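Local coordinates for ribosomal processing cysteine protease Prp (Streptococcus mutans, PDB 2G0I), which is assigned to the Prp family of cysteine proteases, which probably serve in ribosome biogenesis, and folds as a two-layer alpha/beta sandwich, at residues N129-S134 with V138-M143; V50-H55 with E121-G126. All coordinates share one frame; numbering follows the deposited sequence.

In the fold
Both contacts exploit helix 114-133 and dock it on the same mixed sheet, so together they illustrate how one helix is fixed to a sheet at two places. Interaction 2 lies in the buried middle of the chain, where 121-126 meets the central strand 46-53. Interaction 1 lies near the surface, where the end of that helix passes into strand 138-144, outermost in the sheet of this chain. Their centres are about 8 Å apart, and they touch directly: Ile142 CD1 packs on Leu124 CD1 at 3.5 Å. Calcium is held beside interaction 1 by Glu132, whereas interaction 2 lies away from this metal site and is purely apolar packing.

Interaction 1: residues N129-S134 with V138-M143; sequences NLAENS and VTAKIM. With CA (calcium ion), chain E.
Val138 O and Ala131 O are joined through a single water molecule, which gives one hydrogen to each carbonyl, at 2.7 Å from Val138 O and 3.0 Å from Ala131 O. A direct bond stands beside this bridge: Val138 N donates to Ser134 O at 3.0 Å, bent at the hydrogen (136°). Since acceptor and donor are four residues apart, the bond closes an alpha-turn as the chain leaves the helix at Ser134 and enters the strand. Beneath these polar links lies a small apolar patch. Val138 has CG1 anti to its backbone N (chi1 -170°), which sets its two methyls against successive helix residues: CG1 is 4.3 Å from Ala131 CB, and CG2 is 4.4 Å from Leu130 CB. Farther along the strand, Ala140 CB meets Ala131 CB at 4.4 Å, a methyl-to-methyl contact consistent with a close approach of the two backbones. The segments are the end of helix 114-133 and the start of strand 138-144, the helix-to-strand connection that completes the two-layer alpha/beta sandwich; their axes come within 7.1 Å, at 131° between chain directions. The strand is an edge of the sheet within this chain, paired with 36-43 by backbone bonds such as that of Thr139 with Ala38. On the helix side, Leu130 reaches Val70 and Leu73 of helix 61-84, while Val66 of that helix touches both Ser134 and Val138. Glu132 starts away from the strand, and its chain, bent at chi2, carries the carboxylate out to the calcium ion, which it grips with both oxygens: OE1 is 2.5 Å from the metal and OE2 slightly farther. One further atom from elsewhere in the structure also binds the ion.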
# COMPACT_ATOMS: atom_id res chain seq x y z
N ASN B 129 10.64 -2.94 2.27
CA ASN B 129 11.24 -1.77 1.58
C ASN B 129 11.44 -0.51 2.45
O ASN B 129 12.45 0.21 2.35
CB ASN B 129 10.55 -1.50 0.23
CG ASN B 129 10.95 -2.51 -0.84
OD1 ASN B 129 12.00 -3.15 -0.73
ND2 ASN B 129 10.13 -2.67 -1.86
N LEU B 130 10.52 -0.27 3.37
CA LEU B 130 10.68 0.79 4.36
C LEU B 130 11.80 0.49 5.36
O LEU B 130 12.54 1.41 5.74
CB LEU B 130 9.34 1.07 5.07
CG LEU B 130 8.24 1.71 4.22
CD1 LEU B 130 6.83 1.59 4.87
CD2 LEU B 130 8.57 3.18 3.99
N ALA B 131 11.92 -0.77 5.78
CA ALA B 131 12.99 -1.19 6.67
C ALA B 131 14.36 -1.01 5.99
O ALA B 131 15.35 -0.76 6.68
CB ALA B 131 12.79 -2.63 7.13
N GLU B 132 14.40 -1.19 4.68
CA GLU B 132 15.65 -1.05 3.90
C GLU B 132 16.05 0.39 3.74
O GLU B 132 17.23 0.72 3.86
CB GLU B 132 15.51 -1.67 2.51
CG GLU B 132 15.62 -3.17 2.50
CD GLU B 132 16.87 -3.67 3.23
OE1 GLU B 132 17.96 -3.60 2.64
OE2 GLU B 132 16.76 -4.12 4.40
N ASN B 133 15.07 1.24 3.44
CA ASN B 133 15.26 2.63 3.09
C ASN B 133 15.36 3.50 4.33
O ASN B 133 16.10 4.47 4.34
CB ASN B 133 14.08 3.14 2.23
CG ASN B 133 14.01 2.49 0.84
OD1 ASN B 133 13.09 2.78 0.07
ND2 ASN B 133 14.97 1.63 0.52
N SER B 134 14.63 3.14 5.37
CA SER B 134 14.66 3.88 6.64
C SER B 134 14.93 2.99 7.88
O SER B 134 14.10 2.94 8.76
CB SER B 134 13.34 4.66 6.84
OG SER B 134 13.09 5.56 5.77
N VAL B 138 12.45 1.90 11.08
CA VAL B 138 11.65 0.66 10.92
C VAL B 138 12.54 -0.58 11.00
O VAL B 138 13.55 -0.66 10.29
CB VAL B 138 10.89 0.60 9.56
CG1 VAL B 138 9.87 -0.59 9.55
CG2 VAL B 138 10.17 1.90 9.28
N THR B 139 12.13 -1.56 11.83
CA THR B 139 12.82 -2.83 11.97
C THR B 139 11.79 -3.92 11.71
O THR B 139 10.66 -3.83 12.20
CB THR B 139 13.42 -2.96 13.38
OG1 THR B 139 14.37 -1.89 13.59
CG2 THR B 139 14.20 -4.23 13.49
N ALA B 140 12.15 -4.93 10.92
CA ALA B 140 11.23 -6.03 10.62
C ALA B 140 11.82 -7.35 11.11
O ALA B 140 13.05 -7.55 11.03
CB ALA B 140 10.96 -6.09 9.08
N LYS B 141 10.96 -8.23 11.65
CA LYS B 141 11.30 -9.62 11.92
C LYS B 141 10.35 -10.47 11.11
O LYS B 141 9.13 -10.25 11.18
CB LYS B 141 11.11 -9.97 13.40
CG LYS B 141 11.97 -9.15 14.35
CD LYS B 141 12.07 -9.76 15.75
CE LYS B 141 10.76 -9.76 16.49
NZ LYS B 141 10.90 -10.62 17.69
N ILE B 142 10.88 -11.41 10.33
CA ILE B 142 10.05 -12.44 9.67
C ILE B 142 10.41 -13.74 10.38
O ILE B 142 11.60 -14.08 10.49
CB ILE B 142 10.39 -12.65 8.18
CG1 ILE B 142 10.68 -11.33 7.43
CG2 ILE B 142 9.33 -13.53 7.49
CD1 ILE B 142 9.76 -10.13 7.73
N MSE B 143 9.41 -14.47 10.86
CA MSE B 143 9.64 -15.67 11.59
C MSE B 143 8.94 -16.81 10.92
O MSE B 143 7.76 -16.73 10.62
CB MSE B 143 9.13 -15.46 12.98
CG MSE B 143 9.48 -14.05 13.42
SE MSE B 143 9.65 -14.05 15.26
CE MSE B 143 11.11 -15.39 15.46
CA CA E . 19.37 -4.60 4.49
O HOH W 1 15.75 -1.94 9.46

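Interaction 2: residues V50-H55 with E121-G126; sequences VELTGH and EAFLLG
At the edge of the Phe123 ring, in its plane, lies Val50 CG2, 3.9 Å from Phe123 CE2. The other methyl, Val50 CG1, comes obliquely to the same carbon, at 3.8 Å from Phe123 CE2, so both valine methyls converge on one ring carbon and the two side chains cross at a slant. Leu52 adds the next point of support, its CD1 close to the ring plane and 4.3 Å from Phe123 CZ. The reach of the aromatic group follows from its first torsion: with CG anti to the backbone N (chi1 177°), the ring is thrown out from the helix toward the sheet. It thereby bridges a considerable gap, because the nearest alpha carbons, Val50 CA and Leu124 CA, are 8.9 Å apart. Alternation along the strand does the rest, since Val50 and Leu52, two residues apart, point to the same side and offer their methyls to a single ring. This is the core packing of an alpha/beta sandwich, and all three residues are buried. Helix 61-84 helps to enclose the site, with Leu73, Ser74 and Leu77 touching Phe123 and Val70 touching Leu52. Within the sheet, strand 46-53 runs between 36-43 and 100-104, joined by backbone hydrogen bonds of Glu51 with Thr39 and of Val50 with Ile103. Elsewhere on the helix, Ala122 and Leu125 pack against Leu119 and Val83 of the second subunit, placing helix 114-133 between its own sheet and the dimer partner.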
# COMPACT_ATOMS: atom_id res chain seq x y z
N VAL B 50 0.74 -10.52 11.30
CA VAL B 50 1.73 -9.46 11.44
C VAL B 50 1.34 -8.61 12.62
O VAL B 50 0.14 -8.31 12.83
CB VAL B 50 1.92 -8.64 10.12
CG1 VAL B 50 0.61 -7.98 9.73
CG2 VAL B 50 3.00 -7.54 10.32
N GLU B 51 2.35 -8.26 13.42
CA GLU B 51 2.16 -7.47 14.60
C GLU B 51 3.02 -6.24 14.45
O GLU B 51 4.20 -6.38 14.16
CB GLU B 51 2.51 -8.30 15.83
CG GLU B 51 2.50 -7.50 17.13
CD GLU B 51 2.92 -8.35 18.34
OE1 GLU B 51 2.75 -9.59 18.30
OE2 GLU B 51 3.39 -7.76 19.33
N LEU B 52 2.45 -5.05 14.63
CA LEU B 52 3.26 -3.83 14.57
C LEU B 52 3.16 -3.00 15.82
O LEU B 52 2.08 -2.87 16.38
CB LEU B 52 2.88 -2.96 13.38
CG LEU B 52 3.07 -3.62 12.02
CD1 LEU B 52 1.71 -4.06 11.54
CD2 LEU B 52 3.71 -2.69 11.05
N THR B 53 4.27 -2.39 16.23
CA THR B 53 4.23 -1.44 17.36
C THR B 53 4.97 -0.17 16.96
O THR B 53 5.84 -0.23 16.12
CB THR B 53 4.88 -2.06 18.63
OG1 THR B 53 6.27 -2.37 18.37
CG2 THR B 53 4.15 -3.35 19.05
N GLY B 54 4.60 0.98 17.54
CA GLY B 54 5.34 2.25 17.28
C GLY B 54 4.81 3.18 16.18
O GLY B 54 5.23 4.33 16.07
N HIS B 55 3.88 2.69 15.38
CA HIS B 55 3.39 3.35 14.16
C HIS B 55 2.41 4.50 14.44
O HIS B 55 2.02 5.22 13.53
CB HIS B 55 2.69 2.28 13.30
CG HIS B 55 1.69 1.49 14.08
ND1 HIS B 55 2.05 0.51 14.98
CD2 HIS B 55 0.34 1.62 14.18
CE1 HIS B 55 0.98 0.04 15.58
NE2 HIS B 55 -0.07 0.69 15.11
N GLU B 121 1.66 -10.64 1.02
CA GLU B 121 3.06 -10.57 0.55
C GLU B 121 3.39 -9.18 0.04
O GLU B 121 4.52 -8.70 0.24
CB GLU B 121 3.34 -11.59 -0.56
CG GLU B 121 3.24 -13.04 -0.04
CD GLU B 121 4.49 -13.62 0.58
OE1 GLU B 121 5.52 -12.91 0.73
OE2 GLU B 121 4.45 -14.85 0.86
N ALA B 122 2.43 -8.54 -0.62
CA ALA B 122 2.64 -7.13 -1.06
C ALA B 122 2.87 -6.23 0.14
O ALA B 122 3.68 -5.33 0.08
CB ALA B 122 1.46 -6.65 -1.81
N PHE B 123 2.12 -6.44 1.20
CA PHE B 123 2.32 -5.69 2.45
C PHE B 123 3.69 -5.97 3.03
O PHE B 123 4.39 -5.03 3.43
CB PHE B 123 1.22 -6.02 3.47
CG PHE B 123 1.41 -5.33 4.79
CD1 PHE B 123 1.32 -3.92 4.87
CD2 PHE B 123 1.70 -6.08 5.93
CE1 PHE B 123 1.49 -3.26 6.09
CE2 PHE B 123 1.88 -5.44 7.19
CZ PHE B 123 1.79 -4.04 7.25
N LEU B 124 4.07 -7.24 3.12
CA LEU B 124 5.43 -7.56 3.60
C LEU B 124 6.49 -6.89 2.72
O LEU B 124 7.51 -6.40 3.21
CB LEU B 124 5.63 -9.10 3.60
CG LEU B 124 7.06 -9.62 3.85
CD1 LEU B 124 7.49 -9.21 5.21
CD2 LEU B 124 7.09 -11.13 3.63
N LEU B 125 6.26 -6.90 1.41
CA LEU B 125 7.22 -6.26 0.48
C LEU B 125 7.34 -4.76 0.81
O LEU B 125 8.44 -4.23 0.89
CB LEU B 125 6.78 -6.46 -0.98
CG LEU B 125 7.75 -5.90 -2.04
CD1 LEU B 125 9.15 -6.58 -1.98
CD2 LEU B 125 7.15 -6.04 -3.41
N GLY B 126 6.22 -4.10 1.04
CA GLY B 126 6.27 -2.65 1.38
C GLY B 126 6.96 -2.32 2.69
O GLY B 126 7.78 -1.35 2.77